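Catalase (Bacillus pumilus, PDB 4QOL) breaks down hydrogen peroxide to water and oxygen at a haem centre and also shows peroxidase-like reactivity towards phenolic substrates. Local coordinates at the interface of chains A and B. Residues are numbered along the deposited sequence; one frame, centred on the assembly and turned at random. Chains: chain A/B, Catalase.

Contact 1: the interface of chains A and B. Residues chain A 100-105, 108, 240; chain B 101-105, 240.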
# COMPACT_ATOMS: atom_id res chain seq x y z
N HIS A 100 -13.80 -4.47 -19.43
CA HIS A 100 -13.99 -3.05 -19.07
C HIS A 100 -14.06 -2.91 -17.54
O HIS A 100 -14.14 -3.90 -16.83
CB HIS A 100 -15.19 -2.42 -19.77
CG HIS A 100 -14.98 -2.20 -21.23
ND1 HIS A 100 -14.46 -1.05 -21.77
CD2 HIS A 100 -15.10 -3.08 -22.26
CE1 HIS A 100 -14.40 -1.17 -23.08
NE2 HIS A 100 -14.76 -2.39 -23.41
N PRO A 101 -13.91 -1.68 -16.99
CA PRO A 101 -13.79 -1.49 -15.54
C PRO A 101 -15.08 -1.75 -14.76
O PRO A 101 -16.13 -2.06 -15.34
CB PRO A 101 -13.36 -0.00 -15.40
CG PRO A 101 -12.73 0.34 -16.69
CD PRO A 101 -13.50 -0.44 -17.70
N LYS A 102 -15.00 -1.56 -13.45
CA LYS A 102 -16.18 -1.47 -12.58
C LYS A 102 -17.11 -0.41 -13.15
O LYS A 102 -16.67 0.60 -13.68
CB LYS A 102 -15.77 -1.10 -11.15
CG LYS A 102 -15.18 -2.26 -10.34
CD LYS A 102 -14.80 -1.75 -8.96
CE LYS A 102 -16.00 -1.32 -8.16
NZ LYS A 102 -16.86 -2.48 -7.78
N GLY A 103 -18.40 -0.62 -13.08
CA GLY A 103 -19.28 0.38 -13.56
C GLY A 103 -19.59 0.18 -15.03
O GLY A 103 -20.52 0.79 -15.46
N SER A 104 -18.86 -0.67 -15.78
CA SER A 104 -19.09 -0.77 -17.21
C SER A 104 -20.36 -1.60 -17.46
O SER A 104 -20.82 -2.34 -16.59
CB SER A 104 -17.88 -1.43 -17.94
OG SER A 104 -17.56 -2.72 -17.48
N PRO A 105 -20.98 -1.45 -18.62
CA PRO A 105 -22.23 -2.17 -18.89
C PRO A 105 -22.06 -3.70 -19.03
O PRO A 105 -21.02 -4.21 -19.45
CB PRO A 105 -22.70 -1.60 -20.21
CG PRO A 105 -22.01 -0.28 -20.28
CD PRO A 105 -20.69 -0.48 -19.69
N LEU A 108 -21.99 -5.64 -23.03
CA LEU A 108 -20.89 -5.73 -23.95
C LEU A 108 -20.54 -7.15 -24.34
O LEU A 108 -20.81 -8.07 -23.59
CB LEU A 108 -19.67 -5.07 -23.34
CG LEU A 108 -19.83 -3.67 -22.74
CD1 LEU A 108 -18.53 -3.08 -22.21
CD2 LEU A 108 -20.42 -2.70 -23.79
N PHE A 240 -27.31 -0.33 -17.41
CA PHE A 240 -25.92 -0.72 -17.60
C PHE A 240 -25.49 -1.77 -16.56
O PHE A 240 -24.33 -2.15 -16.49
CB PHE A 240 -24.98 0.49 -17.61
CG PHE A 240 -24.94 1.23 -16.33
CD1 PHE A 240 -25.90 2.19 -16.05
CD2 PHE A 240 -23.95 0.99 -15.40
CE1 PHE A 240 -25.86 2.92 -14.84
CE2 PHE A 240 -23.91 1.69 -14.18
CZ PHE A 240 -24.88 2.66 -13.90
N PRO B 101 -18.72 4.16 -10.97
CA PRO B 101 -17.27 3.86 -11.08
C PRO B 101 -16.63 4.20 -12.43
O PRO B 101 -17.28 4.69 -13.34
CB PRO B 101 -17.17 2.31 -10.79
CG PRO B 101 -18.36 2.05 -9.98
CD PRO B 101 -19.45 3.00 -10.50
N LYS B 102 -15.32 3.98 -12.53
CA LYS B 102 -14.52 4.30 -13.71
C LYS B 102 -15.09 4.00 -15.09
O LYS B 102 -14.85 4.77 -16.02
CB LYS B 102 -13.20 3.53 -13.67
CG LYS B 102 -12.11 4.40 -13.18
CD LYS B 102 -10.76 3.65 -13.09
CE LYS B 102 -10.14 3.28 -14.46
NZ LYS B 102 -9.79 4.47 -15.31
N GLY B 103 -15.75 2.85 -15.23
CA GLY B 103 -16.21 2.38 -16.55
C GLY B 103 -17.66 2.70 -16.87
O GLY B 103 -18.24 2.21 -17.85
N SER B 104 -18.21 3.59 -16.07
CA SER B 104 -19.66 3.82 -16.06
C SER B 104 -20.02 4.78 -17.19
O SER B 104 -19.17 5.48 -17.75
CB SER B 104 -20.16 4.38 -14.75
OG SER B 104 -19.57 5.64 -14.42
N PRO B 105 -21.29 4.76 -17.61
CA PRO B 105 -21.65 5.60 -18.76
C PRO B 105 -21.59 7.09 -18.51
O PRO B 105 -21.83 7.57 -17.38
CB PRO B 105 -23.10 5.14 -19.10
CG PRO B 105 -23.19 3.78 -18.55
CD PRO B 105 -22.38 3.83 -17.26
N PHE B 240 -21.07 4.14 -24.20
CA PHE B 240 -21.04 4.42 -22.79
C PHE B 240 -19.84 5.33 -22.43
O PHE B 240 -19.58 5.59 -21.24
CB PHE B 240 -21.04 3.12 -21.95
CG PHE B 240 -19.85 2.24 -22.16
CD1 PHE B 240 -19.81 1.36 -23.21
CD2 PHE B 240 -18.81 2.27 -21.27
CE1 PHE B 240 -18.74 0.55 -23.42
CE2 PHE B 240 -17.70 1.51 -21.52
CZ PHE B 240 -17.66 0.62 -22.56
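The 101-105 loops of two catalase subunits meet here, close to the two-fold axis that relates them. The phenyl ring of B:Phe240 lies among side chains of chain A. A:Pro105 sets its CD over one face of this ring, 3.8 Å from the centroid, in a CH-pi contact. At the far end of the ring, A:His100 meets it edge to face, with the planes 84° apart. The tip atom CZ of B:Phe240 points into the imidazole face, 3.7 Å from ND1 of A:His100. A:Leu108 comes tip to tip, its methyl CD2 3.7 Å from CE1 of B:Phe240. The twin proline contact, B:Pro105 over A:Phe240, repeats the CH-pi geometry. Both phenylalanines hold CG in the crowded position between backbone N and carbonyl carbon.

Between the two aromatic contacts the backbones touch. The amide N of B:Gly103 donates to the carbonyl O of A:Lys102 at 2.9 Å, nearly along the C=O axis. The ring carbon CB of B:Pro101 packs on CB of A:Lys102. The peptide joining residues 102 and 103 is flipped between the chains (psi of Lys102 143° in A, -40° in B). This local break in symmetry turns the A:Lys102 carbonyl towards the B:Gly103 amide. Behind this shell each loop is tied to itself. A:Ser104 turns OG back to the carbonyl O of A:Pro101, 2.7 Å away and in the carbonyl plane.

Contact 2: the interface of chains A and B. Residues chain A 53-56, 143-144, 147-148, 151, 339, 343, 346; chain B 46-47, 49-50.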
# COMPACT_ATOMS: atom_id res chain seq x y z
N GLU A 53 -9.48 -2.18 -8.42
CA GLU A 53 -10.35 -3.17 -9.03
C GLU A 53 -9.50 -4.32 -9.57
O GLU A 53 -8.30 -4.19 -9.80
CB GLU A 53 -11.25 -2.57 -10.14
CG GLU A 53 -10.56 -2.32 -11.45
CD GLU A 53 -11.45 -1.67 -12.49
OE1 GLU A 53 -12.52 -1.01 -12.16
OE2 GLU A 53 -11.02 -1.68 -13.72
N ARG A 54 -10.19 -5.44 -9.84
CA ARG A 54 -9.50 -6.55 -10.50
C ARG A 54 -8.93 -6.16 -11.86
O ARG A 54 -9.54 -5.44 -12.58
CB ARG A 54 -10.48 -7.71 -10.76
CG ARG A 54 -11.04 -8.34 -9.48
CD ARG A 54 -12.29 -9.16 -9.81
NE ARG A 54 -12.69 -9.92 -8.63
CZ ARG A 54 -13.31 -9.41 -7.55
NH1 ARG A 54 -13.57 -8.13 -7.47
NH2 ARG A 54 -13.64 -10.23 -6.48
N VAL A 55 -7.73 -6.65 -12.15
CA VAL A 55 -7.08 -6.28 -13.37
C VAL A 55 -7.91 -6.68 -14.63
O VAL A 55 -7.82 -6.01 -15.69
CB VAL A 55 -5.63 -6.80 -13.43
CG1 VAL A 55 -5.52 -8.30 -13.52
CG2 VAL A 55 -4.82 -6.12 -14.55
N VAL A 56 -8.58 -7.82 -14.52
CA VAL A 56 -9.64 -8.20 -15.52
C VAL A 56 -10.80 -8.72 -14.73
O VAL A 56 -10.64 -9.03 -13.52
CB VAL A 56 -9.15 -9.26 -16.56
CG1 VAL A 56 -8.20 -8.64 -17.57
CG2 VAL A 56 -8.52 -10.44 -15.86
N PHE A 143 -0.69 -13.52 -21.91
CA PHE A 143 -1.88 -12.98 -21.37
C PHE A 143 -1.84 -11.46 -21.24
O PHE A 143 -2.80 -10.81 -21.62
CB PHE A 143 -2.27 -13.58 -20.02
CG PHE A 143 -3.66 -13.17 -19.56
CD1 PHE A 143 -4.77 -13.72 -20.17
CD2 PHE A 143 -3.84 -12.38 -18.46
CE1 PHE A 143 -6.02 -13.44 -19.68
CE2 PHE A 143 -5.09 -12.12 -17.96
CZ PHE A 143 -6.17 -12.60 -18.58
N PRO A 144 -0.73 -10.85 -20.76
CA PRO A 144 -0.76 -9.38 -20.65
C PRO A 144 -0.88 -8.70 -22.04
O PRO A 144 -1.50 -7.68 -22.20
CB PRO A 144 0.60 -9.05 -20.03
CG PRO A 144 0.90 -10.33 -19.16
CD PRO A 144 0.42 -11.41 -20.03
N VAL A 147 -4.63 -9.16 -23.16
CA VAL A 147 -5.41 -8.21 -22.39
C VAL A 147 -5.18 -6.74 -22.86
O VAL A 147 -6.13 -5.98 -23.04
CB VAL A 147 -5.20 -8.38 -20.93
CG1 VAL A 147 -5.92 -7.29 -20.16
CG2 VAL A 147 -5.77 -9.74 -20.51
N HIS A 148 -3.91 -6.36 -22.98
CA HIS A 148 -3.62 -5.00 -23.39
C HIS A 148 -4.21 -4.69 -24.78
O HIS A 148 -4.63 -3.52 -25.02
CB HIS A 148 -2.12 -4.77 -23.42
CG HIS A 148 -1.46 -4.65 -22.08
ND1 HIS A 148 -0.13 -4.38 -21.95
CD2 HIS A 148 -1.94 -4.79 -20.82
CE1 HIS A 148 0.18 -4.27 -20.67
NE2 HIS A 148 -0.90 -4.51 -19.97
N LYS A 151 -8.13 -4.28 -24.10
CA LYS A 151 -8.44 -3.19 -23.22
C LYS A 151 -8.49 -1.90 -23.98
O LYS A 151 -7.85 -1.69 -25.03
CB LYS A 151 -7.38 -3.04 -22.11
CG LYS A 151 -7.44 -4.09 -20.95
CD LYS A 151 -8.36 -3.69 -19.86
CE LYS A 151 -8.53 -4.73 -18.78
NZ LYS A 151 -9.30 -4.15 -17.62
N SER A 339 -0.57 -16.19 -11.01
CA SER A 339 -1.04 -14.83 -11.19
C SER A 339 -2.17 -14.48 -10.23
O SER A 339 -2.22 -13.35 -9.74
CB SER A 339 -1.43 -14.61 -12.67
OG SER A 339 -2.22 -13.42 -12.83
N THR A 343 -1.80 -11.33 -7.70
CA THR A 343 -2.54 -10.08 -7.87
C THR A 343 -3.34 -9.81 -6.57
O THR A 343 -3.54 -8.65 -6.20
CB THR A 343 -3.42 -10.13 -9.15
OG1 THR A 343 -3.82 -8.79 -9.48
CG2 THR A 343 -4.72 -10.88 -8.95
N HIS A 346 -1.58 -7.95 -3.76
CA HIS A 346 -1.60 -6.52 -4.12
C HIS A 346 -2.99 -5.91 -3.94
O HIS A 346 -3.12 -4.76 -3.37
CB HIS A 346 -1.12 -6.34 -5.56
CG HIS A 346 -1.54 -5.04 -6.22
ND1 HIS A 346 -0.97 -3.82 -5.92
CD2 HIS A 346 -2.47 -4.79 -7.16
CE1 HIS A 346 -1.52 -2.88 -6.67
NE2 HIS A 346 -2.43 -3.44 -7.43
N PHE B 46 1.87 -6.90 -14.67
CA PHE B 46 0.48 -6.97 -15.10
C PHE B 46 -0.48 -7.03 -13.91
O PHE B 46 -1.42 -6.28 -13.79
CB PHE B 46 0.28 -8.16 -16.04
CG PHE B 46 -1.15 -8.37 -16.46
CD1 PHE B 46 -1.72 -7.52 -17.35
CD2 PHE B 46 -1.94 -9.34 -15.82
CE1 PHE B 46 -3.06 -7.65 -17.71
CE2 PHE B 46 -3.29 -9.51 -16.16
CZ PHE B 46 -3.82 -8.72 -17.16
N ASP B 47 -0.15 -7.89 -12.96
CA ASP B 47 -0.96 -8.16 -11.73
C ASP B 47 -1.12 -6.93 -10.82
O ASP B 47 -2.00 -6.87 -9.94
CB ASP B 47 -0.36 -9.32 -10.91
CG ASP B 47 -0.54 -10.68 -11.55
OD1 ASP B 47 -1.34 -10.80 -12.49
OD2 ASP B 47 0.21 -11.58 -11.12
N GLU B 49 -1.07 -3.54 -12.19
CA GLU B 49 -1.37 -2.32 -12.96
C GLU B 49 -2.30 -1.37 -12.30
O GLU B 49 -2.17 -0.18 -12.54
CB GLU B 49 -1.92 -2.70 -14.36
CG GLU B 49 -0.88 -3.27 -15.27
CD GLU B 49 -1.33 -3.59 -16.69
OE1 GLU B 49 -0.52 -4.34 -17.39
OE2 GLU B 49 -2.46 -3.18 -17.10
N ARG B 50 -3.30 -1.87 -11.58
CA ARG B 50 -4.42 -1.08 -11.14
C ARG B 50 -4.14 -0.44 -9.79
O ARG B 50 -3.52 -1.06 -8.91
CB ARG B 50 -5.72 -1.90 -11.04
CG ARG B 50 -6.16 -2.62 -12.30
CD ARG B 50 -6.55 -1.69 -13.43
NE ARG B 50 -6.76 -2.57 -14.62
CZ ARG B 50 -5.95 -2.69 -15.65
NH1 ARG B 50 -4.77 -2.04 -15.75
NH2 ARG B 50 -6.27 -3.56 -16.54
O HOH W 1 -9.45 -3.59 -14.71
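B:Phe46 supplies the apolar part of this subunit interface and B:Arg50 the polar part. The ring of B:Phe46 enters with CG anti to its backbone N (chi1 176°). It meets A:Phe143 edge to face, the planes 85° apart. Its CE2 lies 3.6 Å from CE2 of A:Phe143. A:Val55 puts CG2 over one face of the B:Phe46 ring, while A:Val147 crosses it at about a right angle and A:Pro144 packs near its CB.

B:Arg50 bends at chi2 (-66°) and lays its guanidinium against A:Val55, whose methyl CG2 sits over one face. Its NH2 donates to the carbonyl O of A:Val55 at 3.0 Å, on a lone pair. A:Lys151 NZ grips the same oxygen from above the carbonyl plane. The two cationic tips are close, which the shared carbonyl and the nearby carboxylate of A:Glu53 may ease. NE of B:Arg50 holds a water, in the guanidinium plane, that also bonds to A:Glu53 OE2 and A:Arg54 O.

B:Glu49 extends tip to tip towards A:His148. NE2 of the imidazole gives its N-H to the syn lone pair of OE1 at 2.6 Å, in the ring plane. Within chain B, OE2 uses its anti lone pair for a salt bridge to NH1 of B:Arg50 at 2.9 Å. One carboxylate thus ties the arginine to the histidine across the interface and may favour a charged imidazole. A:Ser339 OG donates to the syn lone pair of B:Asp47 OD1 at 2.8 Å. A:Thr343 OG1 donates to the main-chain O of B:Asp47 at 2.7 Å. NE2 of A:His346 donates a hydrogen bond to the main-chain O of B:Arg50, which lies in the imidazole plane.

In the fold, the end of helix 37-46 and the following loop of chain B rest against chain A helices 143-150 and 331-348 and its 53-56 loop.

The C-alpha centres of contact 1 and contact 2 are about 17 Å apart, and the two share no residues. Both belong to one two-fold interface between identical subunits. Contact 1 pairs equivalent loops near the symmetry axis. Contact 2 joins different elements and so recurs with the chains exchanged. The deposited assembly holds four copies, as is usual for catalases, and both contacts probably help to hold it together. In contact 2, A:Arg54 belongs to the haem pocket, and helix 331-348 carries the proximal tyrosine motif, with A:Ser339 in it, so assembly may help to steady that pocket.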